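Local structure of endolysin B (Mycobacterium phage D29, 3HC7) at residues E180-I183 against G184-V187; Q209-I212 against T213-I216. The protein hydrolyses the ester link between mycolic acids and arabinogalactan in the mycobacterial cell wall, helping the phage break the outer membrane and lyse its host. All coordinates share one frame; numbering follows the deposited sequence.

In the fold
Contact 1 spans most of helix 179-189 and contact 2 lies at the start of helix 212-230, with helix 200-207 between them along the chain. Their centres are about 12 Å apart and on the same side of the molecule's centre, from which contact 1 lies about 17 Å and contact 2 about 28 Å. The two touch directly: Ile183 CD1 packs 3.8 Å from Gly215 CA. Helix 200-207 receives side chains from both, Leu204 meeting Ile183 as well as Ile212 and Ile216. The three helices pack together; all follow strand 157-161, an outermost strand of this cutinase-related hydrolase's parallel sheet, and both contacts lie away from active-site Ser82 and His240 and from Asp166, the probable third member.

Contact 1. Residues E180-I183 against G184-V187; sequences EVAI and GRIV
This is a local contact within one helix, 179-189, where residues 180-183 meet the next turn, 184-187, in a largely buried setting. Four successive i to i+4 hydrogen bonds define it: Gly184 N to Glu180 O, Arg185 N to Val181 O, Ile186 N to Ala182 O and Val187 N to Ile183 O, the first two at 3.0 Å, the last two at 2.9 Å. On one side Arg185 folds back along the helix, its chain bent at chi3 (-54°), and brings NH1 to 3.8 Å from Val181 CG1, the two side chains crossing at a slant. That branch of Val181 stands anti to its own N (chi1 167°), on the side where the guanidinium passes. The helix follows the last strand of the parallel sheet in this cutinase-like alpha/beta hydrolase fold and packs on helices 200-207 and 212-230. The same guanidinium ties it to neighbouring loops: NH2 donates to Leu176 O and NH1 to Ile143 O, so both terminal nitrogens are satisfied. Ile186 lies against the preceding turn, with CG1 3.4 Å from Ala182 O, while Val187 CG2 rests 3.5 Å from Ile183 O. Ile183 and Ala182 turn outward onto Leu207, and Val187 packs on Ile223 and Leu226.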
ATOM      1  N   GLU A 180      14.485 -15.498   2.673  1.00 27.93           N
ATOM      2  CA  GLU A 180      14.594 -14.050   2.796  1.00 36.93           C
ATOM      3  C   GLU A 180      13.250 -13.381   2.542  1.00 34.44           C
ATOM      4  O   GLU A 180      12.862 -12.439   3.240  1.00 35.97           O
ATOM      5  CB  GLU A 180      15.645 -13.506   1.815  1.00 31.78           C
ATOM      6  CG  GLU A 180      17.071 -13.812   2.204  1.00 33.99           C
ATOM      7  CD  GLU A 180      17.513 -15.199   1.769  1.00 41.45           C
ATOM      8  OE1 GLU A 180      16.683 -15.930   1.183  1.00 36.90           O
ATOM      9  OE2 GLU A 180      18.687 -15.550   2.017  1.00 38.09           O
ATOM     10  N   VAL A 181      12.533 -13.879   1.543  1.00 31.13           N
ATOM     11  CA  VAL A 181      11.218 -13.347   1.231  1.00 29.33           C
ATOM     12  C   VAL A 181      10.238 -13.613   2.378  1.00 32.93           C
ATOM     13  O   VAL A 181       9.470 -12.734   2.767  1.00 32.05           O
ATOM     14  CB  VAL A 181      10.678 -13.919  -0.104  1.00 34.32           C
ATOM     15  CG1 VAL A 181       9.208 -13.613  -0.267  1.00 28.64           C
ATOM     16  CG2 VAL A 181      11.470 -13.354  -1.278  1.00 36.44           C
ATOM     17  N   ALA A 182      10.276 -14.821   2.934  1.00 27.61           N
ATOM     18  CA  ALA A 182       9.377 -15.168   4.032  1.00 25.27           C
ATOM     19  C   ALA A 182       9.622 -14.272   5.248  1.00 23.02           C
ATOM     20  O   ALA A 182       8.685 -13.859   5.940  1.00 28.23           O
ATOM     21  CB  ALA A 182       9.543 -16.643   4.411  1.00 24.21           C
ATOM     22  N   ILE A 183      10.888 -13.979   5.519  1.00 22.34           N
ATOM     23  CA  ILE A 183      11.211 -13.192   6.703  1.00 27.05           C
ATOM     24  C   ILE A 183      10.793 -11.741   6.492  1.00 22.72           C
ATOM     25  O   ILE A 183      10.292 -11.078   7.402  1.00 25.08           O
ATOM     26  CB  ILE A 183      12.690 -13.347   7.088  1.00 27.28           C
ATOM     27  CG1 ILE A 183      12.909 -14.760   7.642  1.00 31.88           C
ATOM     28  CG2 ILE A 183      13.076 -12.299   8.109  1.00 23.78           C
ATOM     29  CD1 ILE A 183      14.206 -14.943   8.344  1.00 41.72           C
ATOM     30  N   GLY A 184      10.952 -11.264   5.264  1.00 27.47           N
ATOM     31  CA  GLY A 184      10.356  -9.995   4.875  1.00 30.17           C
ATOM     32  C   GLY A 184       8.859  -9.922   5.141  1.00 29.77           C
ATOM     33  O   GLY A 184       8.361  -8.925   5.687  1.00 27.07           O
ATOM     34  N   ARG A 185       8.121 -10.962   4.758  1.00 29.94           N
ATOM     35  CA  ARG A 185       6.678 -10.971   5.035  1.00 31.59           C
ATOM     36  C   ARG A 185       6.449 -10.977   6.535  1.00 30.79           C
ATOM     37  O   ARG A 185       5.560 -10.310   7.035  1.00 23.19           O
ATOM     38  CB  ARG A 185       5.979 -12.181   4.411  1.00 38.09           C
ATOM     39  CG  ARG A 185       5.290 -11.892   3.104  1.00 42.68           C
ATOM     40  CD  ARG A 185       4.335 -13.009   2.711  1.00 34.44           C
ATOM     41  NE  ARG A 185       4.991 -14.302   2.691  1.00 37.65           N
ATOM     42  CZ  ARG A 185       5.564 -14.829   1.618  1.00 32.51           C
ATOM     43  NH1 ARG A 185       5.571 -14.167   0.471  1.00 34.25           N
ATOM     44  NH2 ARG A 185       6.132 -16.018   1.695  1.00 44.99           N
ATOM     45  N   ILE A 186       7.268 -11.731   7.264  1.00 26.14           N
ATOM     46  CA  ILE A 186       7.117 -11.777   8.709  1.00 24.56           C
ATOM     47  C   ILE A 186       7.222 -10.378   9.323  1.00 27.58           C
ATOM     48  O   ILE A 186       6.381  -9.977  10.136  1.00 24.47           O
ATOM     49  CB  ILE A 186       8.143 -12.730   9.329  1.00 28.50           C
ATOM     50  CG1 ILE A 186       7.655 -14.168   9.138  1.00 31.27           C
ATOM     51  CG2 ILE A 186       8.355 -12.409  10.806  1.00 19.65           C
ATOM     52  CD1 ILE A 186       8.688 -15.212   9.434  1.00 32.29           C
ATOM     53  N   VAL A 187       8.255  -9.644   8.918  1.00 29.20           N
ATOM     54  CA  VAL A 187       8.495  -8.291   9.416  1.00 25.66           C
ATOM     55  C   VAL A 187       7.307  -7.359   9.142  1.00 32.59           C
ATOM     56  O   VAL A 187       6.851  -6.613  10.017  1.00 30.60           O
ATOM     57  CB  VAL A 187       9.804  -7.708   8.821  1.00 27.37           C
ATOM     58  CG1 VAL A 187       9.850  -6.209   8.971  1.00 29.94           C
ATOM     59  CG2 VAL A 187      10.986  -8.324   9.512  1.00 30.82           C
TER

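Contact 2. Residues Q209-I212 against T213-I216; sequences QRPI and TEGI
The N-terminal cap of helix 212-230 makes this surface contact, with Pro211 as the N-cap residue and a salt bridge from Arg210 to Glu214 spanning the helix start. Pro211 O accepts from Gly215 N at 3.3 Å, with the donor in the carbonyl plane, and more weakly, at a bent angle, from Glu214 N. The next bond along, Ile216 N to Ile212 O at 2.8 Å, is a regular helical one.

A side-chain bridge also joins the last loop residues to the first turn. Glu214 extends with CG anti to its N (chi1 171°) and stays straight beyond CG, which carries the carboxylate back toward Arg210. There Arg210 NH1 donates to Glu214 OE2 at 2.9 Å in a fairly straight bond. The oxygen lies in the guanidinium plane at its edge and is met on its syn side, but 32° out of the carboxylate plane; the guanidinium and carboxylate planes lie 66° apart. The aliphatic part of the arginine shares in the contact: Arg210 CD comes to 3.3 Å from Glu214 OE2. Pro211 CD lies 3.8 Å from the other oxygen, Glu214 OE1. Beyond the cap, Ile212 CG2 meets Ile216 CD1 at 3.6 Å, and both isoleucines pack on Leu204 of helix 200-207.

Tyr179 forms a cation-pi contact with Arg210 and also touches Glu214. With a single N-H...O link between strongly twisted planes, the ion pair is singly bridged rather than bidentate, and a carboxylate in the first helical turn would probably also interact favourably with the helix dipole.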
ATOM      1  N   GLN A 209      13.123 -23.838   9.330  1.00 42.72           N
ATOM      2  CA  GLN A 209      14.091 -23.842   8.242  1.00 38.72           C
ATOM      3  C   GLN A 209      15.531 -23.582   8.638  1.00 39.66           C
ATOM      4  O   GLN A 209      16.393 -24.325   8.270  1.00 46.02           O
ATOM      5  CB  GLN A 209      13.673 -22.907   7.124  1.00 38.11           C
ATOM      6  CG  GLN A 209      12.398 -23.300   6.548  1.00 45.85           C
ATOM      7  CD  GLN A 209      12.012 -22.491   5.385  1.00 54.07           C
ATOM      8  OE1 GLN A 209      10.854 -22.425   5.049  1.00 62.78           O
ATOM      9  NE2 GLN A 209      12.962 -21.876   4.749  1.00 46.57           N
ATOM     10  N   ARG A 210      15.781 -22.520   9.369  1.00 39.13           N
ATOM     11  CA  ARG A 210      17.141 -22.135   9.753  1.00 43.14           C
ATOM     12  C   ARG A 210      17.172 -21.715  11.213  1.00 37.82           C
ATOM     13  O   ARG A 210      16.128 -21.412  11.782  1.00 37.69           O
ATOM     14  CB  ARG A 210      17.635 -20.976   8.889  1.00 44.12           C
ATOM     15  CG  ARG A 210      17.468 -21.199   7.410  1.00 46.81           C
ATOM     16  CD  ARG A 210      18.335 -20.247   6.628  1.00 45.62           C
ATOM     17  NE  ARG A 210      18.041 -20.300   5.199  1.00 42.17           N
ATOM     18  CZ  ARG A 210      18.631 -19.528   4.295  1.00 43.34           C
ATOM     19  NH1 ARG A 210      19.550 -18.649   4.679  1.00 43.17           N
ATOM     20  NH2 ARG A 210      18.301 -19.626   3.018  1.00 47.77           N
ATOM     21  N   PRO A 211      18.369 -21.675  11.820  1.00 27.98           N
ATOM     22  CA  PRO A 211      18.442 -21.349  13.247  1.00 35.14           C
ATOM     23  C   PRO A 211      17.733 -20.046  13.573  1.00 38.39           C
ATOM     24  O   PRO A 211      17.725 -19.107  12.772  1.00 38.58           O
ATOM     25  CB  PRO A 211      19.946 -21.229  13.500  1.00 37.88           C
ATOM     26  CG  PRO A 211      20.555 -22.171  12.505  1.00 38.96           C
ATOM     27  CD  PRO A 211      19.696 -22.006  11.266  1.00 41.47           C
ATOM     28  N   ILE A 212      17.122 -19.999  14.748  1.00 29.55           N
ATOM     29  CA  ILE A 212      16.364 -18.821  15.149  1.00 28.14           C
ATOM     30  C   ILE A 212      17.240 -17.569  15.113  1.00 29.49           C
ATOM     31  O   ILE A 212      16.812 -16.512  14.647  1.00 35.57           O
ATOM     32  CB  ILE A 212      15.733 -19.005  16.547  1.00 32.31           C
ATOM     33  CG1 ILE A 212      14.562 -19.982  16.466  1.00 43.07           C
ATOM     34  CG2 ILE A 212      15.231 -17.673  17.074  1.00 38.60           C
ATOM     35  CD1 ILE A 212      13.444 -19.488  15.562  1.00 42.31           C
ATOM     36  N   THR A 213      18.475 -17.699  15.586  1.00 31.66           N
ATOM     37  CA  THR A 213      19.398 -16.569  15.619  1.00 34.05           C
ATOM     38  C   THR A 213      19.643 -15.977  14.222  1.00 32.85           C
ATOM     39  O   THR A 213      19.788 -14.765  14.060  1.00 27.47           O
ATOM     40  CB  THR A 213      20.745 -16.980  16.244  1.00 34.62           C
ATOM     41  OG1 THR A 213      21.251 -18.134  15.571  1.00 39.40           O
ATOM     42  CG2 THR A 213      20.578 -17.318  17.722  1.00 34.52           C
ATOM     43  N   GLU A 214      19.692 -16.834  13.212  1.00 26.18           N
ATOM     44  CA  GLU A 214      19.890 -16.358  11.856  1.00 32.10           C
ATOM     45  C   GLU A 214      18.673 -15.555  11.408  1.00 31.07           C
ATOM     46  O   GLU A 214      18.802 -14.531  10.723  1.00 25.94           O
ATOM     47  CB  GLU A 214      20.153 -17.528  10.902  1.00 38.00           C
ATOM     48  CG  GLU A 214      20.141 -17.120   9.439  1.00 42.81           C
ATOM     49  CD  GLU A 214      20.644 -18.220   8.499  1.00 42.41           C
ATOM     50  OE1 GLU A 214      21.000 -19.317   8.982  1.00 42.61           O
ATOM     51  OE2 GLU A 214      20.681 -17.975   7.273  1.00 41.04           O
ATOM     52  N   GLY A 215      17.491 -16.007  11.819  1.00 24.70           N
ATOM     53  CA  GLY A 215      16.261 -15.322  11.463  1.00 23.16           C
ATOM     54  C   GLY A 215      16.120 -13.994  12.199  1.00 28.20           C
ATOM     55  O   GLY A 215      15.611 -13.005  11.659  1.00 22.33           O
ATOM     56  N   ILE A 216      16.580 -13.964  13.442  1.00 27.78           N
ATOM     57  CA  ILE A 216      16.540 -12.736  14.226  1.00 31.14           C
ATOM     58  C   ILE A 216      17.431 -11.673  13.573  1.00 27.17           C
ATOM     59  O   ILE A 216      17.021 -10.520  13.379  1.00 27.15           O
ATOM     60  CB  ILE A 216      17.003 -13.003  15.671  1.00 31.77           C
ATOM     61  CG1 ILE A 216      15.924 -13.763  16.440  1.00 31.22           C
ATOM     62  CG2 ILE A 216      17.360 -11.706  16.383  1.00 26.08           C
ATOM     63  CD1 ILE A 216      16.410 -14.313  17.768  1.00 33.74           C
TER